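Beta2-microglobulin (Anolis carolinensis, PDB 7CPO) forms the light chain of the MHC class I molecule, pairing with the heavy chain, which probably presents peptides to T cells. Local coordinates at residues K3-Q8 against I85-P90; F23-E28 against I35-L40; S29-K34 against W60-L65. All blocks are in the same frame, centred on the assembly; numbering follows the deposited sequence.

Contact 1 of 3, residues K3-Q8 against I85-P90; sequences KAPSVQ and ITLPQP
The N-terminal lead-in to the edge strand 6-11 of the immunoglobulin C1-set domain meets the F-G loop, which joins strand 78-83 to strand 91-94. The contact is small and lies at the surface, with the backbones closest at A4 and T86, whose CA atoms are 5.3 Å apart. T86 has the largest share. Its first torsion (chi1 62°) sets OG1 in the crowded position between the backbone N and the carbonyl carbon, and from there the oxygen lies 3.1 Å from A4 CA and 3.3 Å from A4 CB. The P5 ring comes to the same oxygen tip first, with CD 3.6 Å from T86 OG1. These are close carbon-oxygen approaches, whereas the hydrogen-bonding partner of the hydroxyl is H84 ND1, in T86's own loop. The methyl branch of T86, CG2, takes the other direction and rests 3.6 Å from K3 O. L87 completes the contact by bringing one methyl to each of two residues: CD1 meets P5 CG tip to tip at 4.1 Å, and CD2 stands a looser 4.4 Å from A4 CB. Beyond the loop, P5 also packs on F30 and V82, so its ring bridges the two sheets. Such closure of one open end of a beta-sandwich, by a chain terminus laid against a strand-connecting loop, is in keeping with the immunoglobulin fold.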
ATOM      1  N   LYS B   3       5.663 -15.543   2.297  1.00 39.94           N
ATOM      2  CA  LYS B   3       6.638 -14.489   2.072  1.00 31.00           C
ATOM      3  C   LYS B   3       6.833 -13.702   3.356  1.00 33.98           C
ATOM      4  O   LYS B   3       5.868 -13.377   4.051  1.00 38.10           O
ATOM      5  CB  LYS B   3       6.202 -13.568   0.926  1.00 33.69           C
ATOM      6  CG  LYS B   3       6.180 -14.270  -0.424  1.00 35.76           C
ATOM      7  CD  LYS B   3       5.235 -13.601  -1.409  1.00 31.74           C
ATOM      8  CE  LYS B   3       4.998 -14.455  -2.646  1.00 31.67           C
ATOM      9  NZ  LYS B   3       4.711 -13.612  -3.842  1.00 29.95           N
ATOM     10  N   ALA B   4       8.074 -13.417   3.667  1.00 35.10           N
ATOM     11  CA  ALA B   4       8.399 -12.760   4.914  1.00 33.25           C
ATOM     12  C   ALA B   4       8.256 -11.249   4.766  1.00 31.84           C
ATOM     13  O   ALA B   4       8.408 -10.710   3.670  1.00 34.50           O
ATOM     14  CB  ALA B   4       9.820 -13.105   5.347  1.00 30.39           C
ATOM     15  N   PRO B   5       7.946 -10.550   5.850  1.00 31.37           N
ATOM     16  CA  PRO B   5       7.811  -9.093   5.766  1.00 28.56           C
ATOM     17  C   PRO B   5       9.144  -8.380   5.569  1.00 32.72           C
ATOM     18  O   PRO B   5      10.150  -8.722   6.190  1.00 42.04           O
ATOM     19  CB  PRO B   5       7.174  -8.722   7.114  1.00 25.38           C
ATOM     20  CG  PRO B   5       7.398  -9.888   7.996  1.00 25.57           C
ATOM     21  CD  PRO B   5       7.366 -11.080   7.095  1.00 29.27           C
ATOM     22  N   SER B   6       9.134  -7.383   4.682  1.00 33.83           N
ATOM     23  CA  SER B   6      10.144  -6.329   4.662  1.00 27.60           C
ATOM     24  C   SER B   6       9.637  -5.184   5.529  1.00 32.48           C
ATOM     25  O   SER B   6       8.516  -4.696   5.329  1.00 30.94           O
ATOM     26  CB  SER B   6      10.394  -5.827   3.242  1.00 21.28           C
ATOM     27  OG  SER B   6      10.960  -6.850   2.446  1.00 52.33           O
ATOM     28  N   VAL B   7      10.453  -4.758   6.490  1.00 32.52           N
ATOM     29  CA  VAL B   7      10.007  -3.886   7.568  1.00 24.67           C
ATOM     30  C   VAL B   7      10.911  -2.660   7.630  1.00 26.21           C
ATOM     31  O   VAL B   7      12.088  -2.718   7.269  1.00 33.13           O
ATOM     32  CB  VAL B   7       9.989  -4.661   8.907  1.00 26.22           C
ATOM     33  CG1 VAL B   7       9.588  -3.762  10.106  1.00 30.42           C
ATOM     34  CG2 VAL B   7       9.056  -5.844   8.790  1.00 22.22           C
ATOM     35  N   GLN B   8      10.345  -1.537   8.070  1.00 24.78           N
ATOM     36  CA  GLN B   8      11.075  -0.283   8.169  1.00 23.68           C
ATOM     37  C   GLN B   8      10.461   0.551   9.285  1.00 26.30           C
ATOM     38  O   GLN B   8       9.237   0.616   9.417  1.00 28.16           O
ATOM     39  CB  GLN B   8      11.038   0.465   6.837  1.00 26.20           C
ATOM     40  CG  GLN B   8      11.709   1.807   6.817  1.00 28.26           C
ATOM     41  CD  GLN B   8      12.260   2.136   5.442  1.00 30.53           C
ATOM     42  OE1 GLN B   8      13.254   1.552   5.010  1.00 36.21           O
ATOM     43  NE2 GLN B   8      11.611   3.069   4.743  1.00 23.90           N
ATOM     44  N   ILE B  85       4.051 -15.642  10.303  1.00 43.08           N
ATOM     45  CA  ILE B  85       4.160 -17.087  10.087  1.00 43.90           C
ATOM     46  C   ILE B  85       5.515 -17.484   9.514  1.00 45.58           C
ATOM     47  O   ILE B  85       5.980 -18.608   9.736  1.00 52.71           O
ATOM     48  CB  ILE B  85       3.016 -17.557   9.167  1.00 51.36           C
ATOM     49  CG1 ILE B  85       2.983 -19.079   9.068  1.00 55.67           C
ATOM     50  CG2 ILE B  85       3.160 -16.941   7.801  1.00 52.70           C
ATOM     51  CD1 ILE B  85       2.009 -19.704  10.009  1.00 48.32           C
ATOM     52  N   THR B  86       6.162 -16.593   8.761  1.00 42.74           N
ATOM     53  CA  THR B  86       7.482 -16.862   8.203  1.00 37.24           C
ATOM     54  C   THR B  86       8.615 -16.572   9.176  1.00 45.66           C
ATOM     55  O   THR B  86       9.770 -16.875   8.863  1.00 52.83           O
ATOM     56  CB  THR B  86       7.703 -16.029   6.942  1.00 48.04           C
ATOM     57  OG1 THR B  86       7.656 -14.631   7.281  1.00 39.22           O
ATOM     58  CG2 THR B  86       6.638 -16.356   5.902  1.00 43.62           C
ATOM     59  N   LEU B  87       8.322 -15.976  10.327  1.00 49.67           N
ATOM     60  CA  LEU B  87       9.357 -15.592  11.281  1.00 59.00           C
ATOM     61  C   LEU B  87       9.298 -16.524  12.480  1.00 60.55           C
ATOM     62  O   LEU B  87       8.412 -16.375  13.339  1.00 55.12           O
ATOM     63  CB  LEU B  87       9.179 -14.135  11.721  1.00 43.53           C
ATOM     64  CG  LEU B  87       9.241 -13.105  10.594  1.00 42.09           C
ATOM     65  CD1 LEU B  87       9.204 -11.684  11.155  1.00 40.14           C
ATOM     66  CD2 LEU B  87      10.470 -13.332   9.728  1.00 46.30           C
ATOM     67  N   PRO B  88      10.210 -17.500  12.587  1.00 64.26           N
ATOM     68  CA  PRO B  88      10.125 -18.463  13.703  1.00 65.51           C
ATOM     69  C   PRO B  88      10.200 -17.809  15.079  1.00 72.62           C
ATOM     70  O   PRO B  88       9.486 -18.226  16.004  1.00 58.16           O
ATOM     71  CB  PRO B  88      11.311 -19.403  13.433  1.00 63.57           C
ATOM     72  CG  PRO B  88      11.596 -19.251  11.953  1.00 59.19           C
ATOM     73  CD  PRO B  88      11.301 -17.815  11.648  1.00 55.52           C
ATOM     74  N   GLN B  89      11.039 -16.782  15.235  1.00 61.29           N
ATOM     75  CA  GLN B  89      11.044 -15.957  16.432  1.00 60.87           C
ATOM     76  C   GLN B  89      10.539 -14.559  16.099  1.00 55.60           C
ATOM     77  O   GLN B  89      10.626 -14.140  14.949  1.00 58.55           O
ATOM     78  CB  GLN B  89      12.457 -15.858  17.018  1.00 62.96           C
ATOM     79  CG  GLN B  89      13.138 -17.201  17.137  1.00 64.50           C
ATOM     80  CD  GLN B  89      12.764 -17.917  18.427  1.00 74.50           C
ATOM     81  OE1 GLN B  89      11.760 -17.590  19.074  1.00 73.06           O
ATOM     82  NE2 GLN B  89      13.571 -18.899  18.810  1.00 76.06           N
ATOM     83  N   PRO B  90       9.984 -13.817  17.052  1.00 52.12           N
ATOM     84  CA  PRO B  90       9.667 -12.408  16.775  1.00 51.33           C
ATOM     85  C   PRO B  90      10.922 -11.604  16.460  1.00 51.05           C
ATOM     86  O   PRO B  90      11.970 -11.789  17.075  1.00 58.62           O
ATOM     87  CB  PRO B  90       8.977 -11.941  18.064  1.00 47.72           C
ATOM     88  CG  PRO B  90       8.381 -13.196  18.638  1.00 51.04           C
ATOM     89  CD  PRO B  90       9.342 -14.307  18.285  1.00 52.49           C
TER

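Contact 2 of 3, residues F23-E28 against I35-L40; sequences FHCYAE and INITLL
Strands 23-28 and 36-40 face each other across the beta-sandwich, running nearly antiparallel at 157° with their axes 8.1 Å apart at closest approach. They belong to different sheets and meet almost entirely through side chains. I37 shows how the gap is filled. From CB the chain divides: CG2, anti to the backbone N, ends against the disulfide cysteine, 3.7 Å from C25 SG and 4.0 Å from C25 CB. CG1 lies beside the backbone N (chi1 -64°), and the nearly extended second torsion carries CD1 along the strand to A27, where it stands 4.1 Å from CB. One isoleucine thus spans two successive inward positions of the opposing strand. The A27 methyl is shared, since I35 CD1 also reaches its CB, at 4.0 Å. At the other end, L39 serves F23 and C25. Its CG lies 3.9 Å from F23 CD2, the two side chains sliding past each other in opposite directions, while L39 CD1 comes within 4.0 Å of C25 CB. The sulfur of C25 is bonded to C80 on strand 78-83, a neighbour of strand 36-41, so a covalent link between the sheets runs beside the I37 methyl. H24 and Y26 start away from this interior, and on that other side of the sheet they meet the MHC class I heavy chain, where H24 NE2 is hydrogen-bonded to S239 N. The inward groups are hydrocarbon and disulfide sulfur, which implies that cohesion here comes from dispersion and the exclusion of water, with the cystine as the one covalent tie.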
ATOM      1  N   PHE B  23       6.098   8.075  15.394  1.00 25.06           N
ATOM      2  CA  PHE B  23       6.904   6.887  15.187  1.00 27.68           C
ATOM      3  C   PHE B  23       6.102   5.912  14.341  1.00 26.85           C
ATOM      4  O   PHE B  23       4.947   5.628  14.665  1.00 28.78           O
ATOM      5  CB  PHE B  23       7.258   6.262  16.538  1.00 30.74           C
ATOM      6  CG  PHE B  23       8.077   5.009  16.443  1.00 31.97           C
ATOM      7  CD1 PHE B  23       9.280   4.999  15.747  1.00 25.92           C
ATOM      8  CD2 PHE B  23       7.657   3.851  17.075  1.00 22.81           C
ATOM      9  CE1 PHE B  23      10.040   3.845  15.673  1.00 29.86           C
ATOM     10  CE2 PHE B  23       8.411   2.690  17.003  1.00 30.10           C
ATOM     11  CZ  PHE B  23       9.606   2.690  16.303  1.00 31.74           C
ATOM     12  N   HIS B  24       6.708   5.398  13.272  1.00 24.85           N
ATOM     13  CA  HIS B  24       6.043   4.481  12.353  1.00 27.41           C
ATOM     14  C   HIS B  24       6.781   3.158  12.280  1.00 25.96           C
ATOM     15  O   HIS B  24       8.011   3.119  12.311  1.00 30.03           O
ATOM     16  CB  HIS B  24       5.966   5.032  10.924  1.00 23.79           C
ATOM     17  CG  HIS B  24       5.402   6.415  10.819  1.00 30.72           C
ATOM     18  ND1 HIS B  24       6.130   7.543  11.144  1.00 26.07           N
ATOM     19  CD2 HIS B  24       4.198   6.857  10.373  1.00 22.94           C
ATOM     20  CE1 HIS B  24       5.391   8.619  10.922  1.00 31.21           C
ATOM     21  NE2 HIS B  24       4.214   8.231  10.454  1.00 28.14           N
ATOM     22  N   CYS B  25       6.020   2.079  12.129  1.00 30.34           N
ATOM     23  CA  CYS B  25       6.557   0.791  11.718  1.00 24.13           C
ATOM     24  C   CYS B  25       5.745   0.282  10.529  1.00 27.01           C
ATOM     25  O   CYS B  25       4.511   0.219  10.587  1.00 26.96           O
ATOM     26  CB  CYS B  25       6.547  -0.212  12.874  1.00 22.53           C
ATOM     27  SG  CYS B  25       7.197  -1.844  12.397  1.00 31.74           S
ATOM     28  N   TYR B  26       6.435  -0.076   9.451  1.00 28.22           N
ATOM     29  CA  TYR B  26       5.798  -0.380   8.176  1.00 22.84           C
ATOM     30  C   TYR B  26       6.303  -1.715   7.654  1.00 24.84           C
ATOM     31  O   TYR B  26       7.513  -1.944   7.581  1.00 31.01           O
ATOM     32  CB  TYR B  26       6.067   0.731   7.164  1.00 22.84           C
ATOM     33  CG  TYR B  26       5.467   0.480   5.810  1.00 31.31           C
ATOM     34  CD1 TYR B  26       4.090   0.460   5.626  1.00 24.98           C
ATOM     35  CD2 TYR B  26       6.280   0.261   4.705  1.00 30.14           C
ATOM     36  CE1 TYR B  26       3.543   0.229   4.373  1.00 25.48           C
ATOM     37  CE2 TYR B  26       5.743   0.025   3.462  1.00 24.83           C
ATOM     38  CZ  TYR B  26       4.373   0.007   3.300  1.00 26.24           C
ATOM     39  OH  TYR B  26       3.836  -0.227   2.056  1.00 26.99           O
ATOM     40  N   ALA B  27       5.374  -2.594   7.310  1.00 20.15           N
ATOM     41  CA  ALA B  27       5.673  -3.923   6.812  1.00 23.01           C
ATOM     42  C   ALA B  27       5.022  -4.089   5.453  1.00 26.62           C
ATOM     43  O   ALA B  27       3.899  -3.632   5.234  1.00 30.88           O
ATOM     44  CB  ALA B  27       5.165  -5.010   7.755  1.00 21.63           C
ATOM     45  N   GLU B  28       5.727  -4.747   4.544  1.00 28.36           N
ATOM     46  CA  GLU B  28       5.214  -4.944   3.204  1.00 26.97           C
ATOM     47  C   GLU B  28       5.812  -6.227   2.651  1.00 27.66           C
ATOM     48  O   GLU B  28       6.711  -6.822   3.247  1.00 32.45           O
ATOM     49  CB  GLU B  28       5.513  -3.729   2.311  1.00 31.26           C
ATOM     50  CG  GLU B  28       6.974  -3.538   1.905  1.00 28.02           C
ATOM     51  CD  GLU B  28       7.119  -2.540   0.761  1.00 33.43           C
ATOM     52  OE1 GLU B  28       6.147  -1.808   0.499  1.00 37.98           O
ATOM     53  OE2 GLU B  28       8.193  -2.472   0.126  1.00 42.23           O
ATOM     54  N   ILE B  35      -0.535 -10.665  10.606  1.00 46.63           N
ATOM     55  CA  ILE B  35       0.742 -10.146  11.074  1.00 38.57           C
ATOM     56  C   ILE B  35       0.475  -9.314  12.319  1.00 47.76           C
ATOM     57  O   ILE B  35      -0.554  -8.640  12.428  1.00 48.69           O
ATOM     58  CB  ILE B  35       1.453  -9.330   9.968  1.00 40.38           C
ATOM     59  CG1 ILE B  35       2.953  -9.180  10.263  1.00 38.76           C
ATOM     60  CG2 ILE B  35       0.787  -7.969   9.785  1.00 27.18           C
ATOM     61  CD1 ILE B  35       3.756  -8.524   9.121  1.00 35.59           C
ATOM     62  N   ASN B  36       1.398  -9.380  13.270  1.00 42.77           N
ATOM     63  CA  ASN B  36       1.280  -8.596  14.486  1.00 44.16           C
ATOM     64  C   ASN B  36       2.488  -7.680  14.603  1.00 42.65           C
ATOM     65  O   ASN B  36       3.634  -8.137  14.534  1.00 42.23           O
ATOM     66  CB  ASN B  36       1.137  -9.487  15.716  1.00 51.01           C
ATOM     67  CG  ASN B  36       0.855  -8.679  16.963  1.00 65.67           C
ATOM     68  OD1 ASN B  36      -0.249  -8.156  17.134  1.00 60.72           O
ATOM     69  ND2 ASN B  36       1.852  -8.556  17.838  1.00 66.17           N
ATOM     70  N   ILE B  37       2.219  -6.389  14.778  1.00 41.70           N
ATOM     71  CA  ILE B  37       3.224  -5.340  14.763  1.00 36.12           C
ATOM     72  C   ILE B  37       3.020  -4.508  16.014  1.00 35.16           C
ATOM     73  O   ILE B  37       1.957  -3.905  16.189  1.00 31.11           O
ATOM     74  CB  ILE B  37       3.109  -4.466  13.507  1.00 26.15           C
ATOM     75  CG1 ILE B  37       3.397  -5.311  12.268  1.00 35.83           C
ATOM     76  CG2 ILE B  37       4.051  -3.290  13.605  1.00 26.59           C
ATOM     77  CD1 ILE B  37       2.682  -4.858  11.039  1.00 30.81           C
ATOM     78  N   THR B  38       4.030  -4.479  16.881  1.00 44.10           N
ATOM     79  CA  THR B  38       3.943  -3.814  18.175  1.00 29.99           C
ATOM     80  C   THR B  38       5.029  -2.754  18.266  1.00 33.89           C
ATOM     81  O   THR B  38       6.215  -3.063  18.104  1.00 37.53           O
ATOM     82  CB  THR B  38       4.082  -4.818  19.322  1.00 37.96           C
ATOM     83  OG1 THR B  38       3.026  -5.780  19.249  1.00 48.20           O
ATOM     84  CG2 THR B  38       4.000  -4.102  20.657  1.00 39.77           C
ATOM     85  N   LEU B  39       4.618  -1.510  18.511  1.00 33.26           N
ATOM     86  CA  LEU B  39       5.550  -0.414  18.745  1.00 37.12           C
ATOM     87  C   LEU B  39       6.077  -0.487  20.165  1.00 36.28           C
ATOM     88  O   LEU B  39       5.294  -0.567  21.117  1.00 43.10           O
ATOM     89  CB  LEU B  39       4.867   0.933  18.538  1.00 38.44           C
ATOM     90  CG  LEU B  39       4.663   1.416  17.115  1.00 35.15           C
ATOM     91  CD1 LEU B  39       4.351   0.237  16.192  1.00 33.92           C
ATOM     92  CD2 LEU B  39       3.559   2.457  17.121  1.00 34.40           C
ATOM     93  N   LEU B  40       7.397  -0.431  20.311  1.00 36.08           N
ATOM     94  CA  LEU B  40       8.042  -0.522  21.613  1.00 34.71           C
ATOM     95  C   LEU B  40       8.815   0.751  21.909  1.00 36.51           C
ATOM     96  O   LEU B  40       9.503   1.292  21.035  1.00 37.40           O
ATOM     97  CB  LEU B  40       8.987  -1.715  21.691  1.00 31.80           C
ATOM     98  CG  LEU B  40       8.357  -3.070  21.395  1.00 38.59           C
ATOM     99  CD1 LEU B  40       9.442  -4.126  21.239  1.00 33.31           C
ATOM    100  CD2 LEU B  40       7.377  -3.439  22.497  1.00 42.63           C
TER

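Contact 3 of 3, residues S29-K34 against W60-L65; sequences SFHPPK and WTFERL
Backbone hydrogen bonding joins the corner at the end of strand 21-30 to the start of strand 62-70. F62 N points straight at F30 O, 3.1 Å away with an N-H...O angle of 178°, and approaches in the carbonyl plane. The return bond, from S29 N to F62 O, is weak and bent.

CH-pi contacts organise the side chains around F62. P33 CB sits over the centre of the F62 ring, 3.5 Å from its centroid and only 2° off the normal, with P33 CD also 3.5 Å from F62 CE2. F62 in turn acts as the donor, its CB lying over one face of the F30 ring, 4.0 Å from the centroid. The two phenylalanine side chains cross at about a right angle.

The remaining ring contacts are with the H31 imidazole and with two carbonyl oxygens. The imidazole of H31 meets the rim of F62, CD2 to CE2 at 3.3 Å, with the ring planes turned 45° to each other. F30 O lies in the plane of the F62 ring at its edge, and W60 O stands above the face opposite P33. That carbonyl is hydrogen-bonded to Q98 NE2 of the MHC class I heavy chain, which also packs on F62. An alanine in place of F62 would remove the ring that P33 covers and H31 abuts, and would probably loosen both the turn and the neighbouring heavy-chain interface.

The T61 side chain rests on the S29 backbone, OG1 3.4 Å from S29 CA, while OG1 is hydrogen-bonded to D59 OD1. P33 is the proline that packs on F62; the peptide before it in the chain, between H31 and P32, is cis, a feature typical of the B-C loop of beta2-microglobulin.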
ATOM      1  N   SER B  29       5.265  -6.673   1.522  1.00 24.03           N
ATOM      2  CA  SER B  29       5.789  -7.790   0.747  1.00 22.17           C
ATOM      3  C   SER B  29       5.604  -9.141   1.436  1.00 25.07           C
ATOM      4  O   SER B  29       6.297 -10.097   1.099  1.00 29.33           O
ATOM      5  CB  SER B  29       7.264  -7.559   0.399  1.00 27.25           C
ATOM      6  OG  SER B  29       7.412  -6.322  -0.278  1.00 37.62           O
ATOM      7  N   PHE B  30       4.657  -9.274   2.363  1.00 32.12           N
ATOM      8  CA  PHE B  30       4.466 -10.525   3.094  1.00 27.53           C
ATOM      9  C   PHE B  30       3.158 -11.204   2.699  1.00 29.32           C
ATOM     10  O   PHE B  30       2.264 -10.615   2.088  1.00 21.87           O
ATOM     11  CB  PHE B  30       4.501 -10.297   4.614  1.00 27.21           C
ATOM     12  CG  PHE B  30       3.466  -9.311   5.118  1.00 26.34           C
ATOM     13  CD1 PHE B  30       2.231  -9.751   5.580  1.00 27.87           C
ATOM     14  CD2 PHE B  30       3.733  -7.944   5.131  1.00 23.84           C
ATOM     15  CE1 PHE B  30       1.280  -8.848   6.041  1.00 29.57           C
ATOM     16  CE2 PHE B  30       2.787  -7.035   5.585  1.00 22.14           C
ATOM     17  CZ  PHE B  30       1.563  -7.492   6.044  1.00 26.86           C
ATOM     18  N   HIS B  31       3.062 -12.471   3.081  1.00 28.15           N
ATOM     19  CA  HIS B  31       1.905 -13.297   2.811  1.00 26.14           C
ATOM     20  C   HIS B  31       1.967 -14.529   3.701  1.00 34.27           C
ATOM     21  O   HIS B  31       3.056 -15.082   3.895  1.00 41.58           O
ATOM     22  CB  HIS B  31       1.876 -13.700   1.336  1.00 33.56           C
ATOM     23  CG  HIS B  31       0.511 -14.065   0.853  1.00 38.30           C
ATOM     24  ND1 HIS B  31      -0.114 -15.242   1.213  1.00 32.40           N
ATOM     25  CD2 HIS B  31      -0.359 -13.399   0.055  1.00 33.29           C
ATOM     26  CE1 HIS B  31      -1.311 -15.284   0.658  1.00 25.09           C
ATOM     27  NE2 HIS B  31      -1.486 -14.179  -0.047  1.00 34.92           N
ATOM     28  N   PRO B  32       0.844 -14.992   4.282  1.00 39.37           N
ATOM     29  CA  PRO B  32      -0.539 -14.490   4.338  1.00 30.15           C
ATOM     30  C   PRO B  32      -0.628 -13.169   5.122  1.00 30.09           C
ATOM     31  O   PRO B  32       0.388 -12.728   5.647  1.00 28.53           O
ATOM     32  CB  PRO B  32      -1.279 -15.622   5.057  1.00 29.80           C
ATOM     33  CG  PRO B  32      -0.238 -16.238   5.915  1.00 32.41           C
ATOM     34  CD  PRO B  32       0.994 -16.232   5.064  1.00 33.80           C
ATOM     35  N   PRO B  33      -1.808 -12.541   5.181  1.00 30.12           N
ATOM     36  CA  PRO B  33      -1.880 -11.181   5.748  1.00 23.22           C
ATOM     37  C   PRO B  33      -1.846 -11.107   7.267  1.00 31.26           C
ATOM     38  O   PRO B  33      -1.631 -10.012   7.806  1.00 37.01           O
ATOM     39  CB  PRO B  33      -3.218 -10.655   5.213  1.00 21.75           C
ATOM     40  CG  PRO B  33      -4.036 -11.902   5.003  1.00 16.64           C
ATOM     41  CD  PRO B  33      -3.071 -12.922   4.515  1.00 23.61           C
ATOM     42  N   LYS B  34      -2.078 -12.203   7.972  1.00 32.82           N
ATOM     43  CA  LYS B  34      -2.008 -12.179   9.423  1.00 44.42           C
ATOM     44  C   LYS B  34      -0.611 -11.772   9.875  1.00 50.22           C
ATOM     45  O   LYS B  34       0.381 -12.437   9.554  1.00 43.05           O
ATOM     46  CB  LYS B  34      -2.385 -13.548   9.985  1.00 58.36           C
ATOM     47  CG  LYS B  34      -2.045 -13.726  11.451  1.00 62.42           C
ATOM     48  CD  LYS B  34      -2.838 -14.862  12.094  1.00 76.59           C
ATOM     49  CE  LYS B  34      -2.756 -16.186  11.347  1.00 77.22           C
ATOM     50  NZ  LYS B  34      -3.266 -17.291  12.219  1.00 62.90           N
ATOM     51  N   TRP B  60       0.215  -9.024  -5.101  1.00 30.45           N
ATOM     52  CA  TRP B  60      -0.713  -9.612  -4.140  1.00 26.47           C
ATOM     53  C   TRP B  60      -0.181  -9.546  -2.710  1.00 27.89           C
ATOM     54  O   TRP B  60      -0.930  -9.897  -1.781  1.00 22.60           O
ATOM     55  CB  TRP B  60      -1.080 -11.067  -4.474  1.00 19.78           C
ATOM     56  CG  TRP B  60      -1.657 -11.241  -5.862  1.00 26.51           C
ATOM     57  CD1 TRP B  60      -1.039 -11.820  -6.943  1.00 26.17           C
ATOM     58  CD2 TRP B  60      -2.959 -10.834  -6.315  1.00 18.46           C
ATOM     59  NE1 TRP B  60      -1.885 -11.804  -8.034  1.00 24.85           N
ATOM     60  CE2 TRP B  60      -3.066 -11.207  -7.676  1.00 24.08           C
ATOM     61  CE3 TRP B  60      -4.057 -10.219  -5.696  1.00 29.00           C
ATOM     62  CZ2 TRP B  60      -4.219 -10.968  -8.433  1.00 22.78           C
ATOM     63  CZ3 TRP B  60      -5.211  -9.980  -6.455  1.00 21.85           C
ATOM     64  CH2 TRP B  60      -5.275 -10.355  -7.811  1.00 24.11           C
ATOM     65  N   THR B  61       1.055  -9.100  -2.491  1.00 22.78           N
ATOM     66  CA  THR B  61       1.608  -9.081  -1.149  1.00 24.36           C
ATOM     67  C   THR B  61       1.087  -7.877  -0.382  1.00 23.83           C
ATOM     68  O   THR B  61       0.859  -6.802  -0.941  1.00 27.69           O
ATOM     69  CB  THR B  61       3.136  -9.058  -1.169  1.00 28.85           C
ATOM     70  OG1 THR B  61       3.593  -7.845  -1.786  1.00 21.57           O
ATOM     71  CG2 THR B  61       3.681 -10.275  -1.908  1.00 20.25           C
ATOM     72  N   PHE B  62       0.929  -8.069   0.917  1.00 22.65           N
ATOM     73  CA  PHE B  62       0.202  -7.185   1.809  1.00 27.59           C
ATOM     74  C   PHE B  62       1.082  -6.075   2.377  1.00 23.96           C
ATOM     75  O   PHE B  62       2.308  -6.160   2.372  1.00 21.50           O
ATOM     76  CB  PHE B  62      -0.398  -8.021   2.921  1.00 24.19           C
ATOM     77  CG  PHE B  62      -1.464  -8.949   2.435  1.00 26.61           C
ATOM     78  CD1 PHE B  62      -2.767  -8.490   2.267  1.00 20.25           C
ATOM     79  CD2 PHE B  62      -1.164 -10.269   2.112  1.00 23.91           C
ATOM     80  CE1 PHE B  62      -3.765  -9.339   1.807  1.00 22.54           C
ATOM     81  CE2 PHE B  62      -2.147 -11.121   1.646  1.00 21.55           C
ATOM     82  CZ  PHE B  62      -3.457 -10.656   1.492  1.00 27.41           C
ATOM     83  N   GLU B  63       0.424  -5.008   2.844  1.00 30.90           N
ATOM     84  CA  GLU B  63       1.076  -3.864   3.474  1.00 30.73           C
ATOM     85  C   GLU B  63       0.290  -3.459   4.715  1.00 32.29           C
ATOM     86  O   GLU B  63      -0.939  -3.578   4.756  1.00 25.24           O
ATOM     87  CB  GLU B  63       1.172  -2.633   2.554  1.00 23.33           C
ATOM     88  CG  GLU B  63       1.344  -2.928   1.089  1.00 31.70           C
ATOM     89  CD  GLU B  63       1.083  -1.707   0.215  1.00 41.38           C
ATOM     90  OE1 GLU B  63       0.099  -0.972   0.483  1.00 39.70           O
ATOM     91  OE2 GLU B  63       1.871  -1.481  -0.734  1.00 37.19           O
ATOM     92  N   ARG B  64       1.010  -2.945   5.715  1.00 40.93           N
ATOM     93  CA  ARG B  64       0.407  -2.541   6.980  1.00 26.14           C
ATOM     94  C   ARG B  64       1.286  -1.492   7.643  1.00 32.92           C
ATOM     95  O   ARG B  64       2.498  -1.691   7.789  1.00 28.60           O
ATOM     96  CB  ARG B  64       0.224  -3.742   7.913  1.00 29.44           C
ATOM     97  CG  ARG B  64      -0.317  -3.386   9.299  1.00 40.79           C
ATOM     98  CD  ARG B  64      -1.823  -3.194   9.268  1.00 46.57           C
ATOM     99  NE  ARG B  64      -2.520  -4.472   9.161  1.00 53.54           N
ATOM    100  CZ  ARG B  64      -3.837  -4.596   9.060  1.00 57.04           C
ATOM    101  NH1 ARG B  64      -4.606  -3.516   9.050  1.00 58.83           N
ATOM    102  NH2 ARG B  64      -4.383  -5.801   8.979  1.00 58.41           N
ATOM    103  N   LEU B  65       0.670  -0.392   8.060  1.00 31.10           N
ATOM    104  CA  LEU B  65       1.354   0.698   8.735  1.00 26.53           C
ATOM    105  C   LEU B  65       0.831   0.814  10.160  1.00 33.19           C
ATOM    106  O   LEU B  65      -0.375   0.700  10.399  1.00 30.76           O
ATOM    107  CB  LEU B  65       1.156   2.018   7.989  1.00 20.83           C
ATOM    108  CG  LEU B  65       1.786   3.232   8.671  1.00 32.57           C
ATOM    109  CD1 LEU B  65       3.330   3.194   8.616  1.00 20.04           C
ATOM    110  CD2 LEU B  65       1.239   4.488   8.040  1.00 19.89           C
TER

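From the N terminus, residues 3-8 lead into strand 6-11 and are met late in the chain by 85-90, so contact 1 closes the longest loop and encloses both other contacts. Contact 2 closes a short loop, 23-28 to 35-40, whose connecting residues are the 29-34 segment of contact 3. That segment pairs onward with 60-65, so contacts 2 and 3 cross along the chain. Strand 21-30 is common ground: it hydrogen-bonds to strand 6-11 on one flank and to strand 62-70 on the other. Contact 2 joins the two sheets centrally; contact 1 ties the N-terminal lead-in to the F-G loop and contact 3 the 29-34 corner to strand 62-70, both on the same side of the chain's centre.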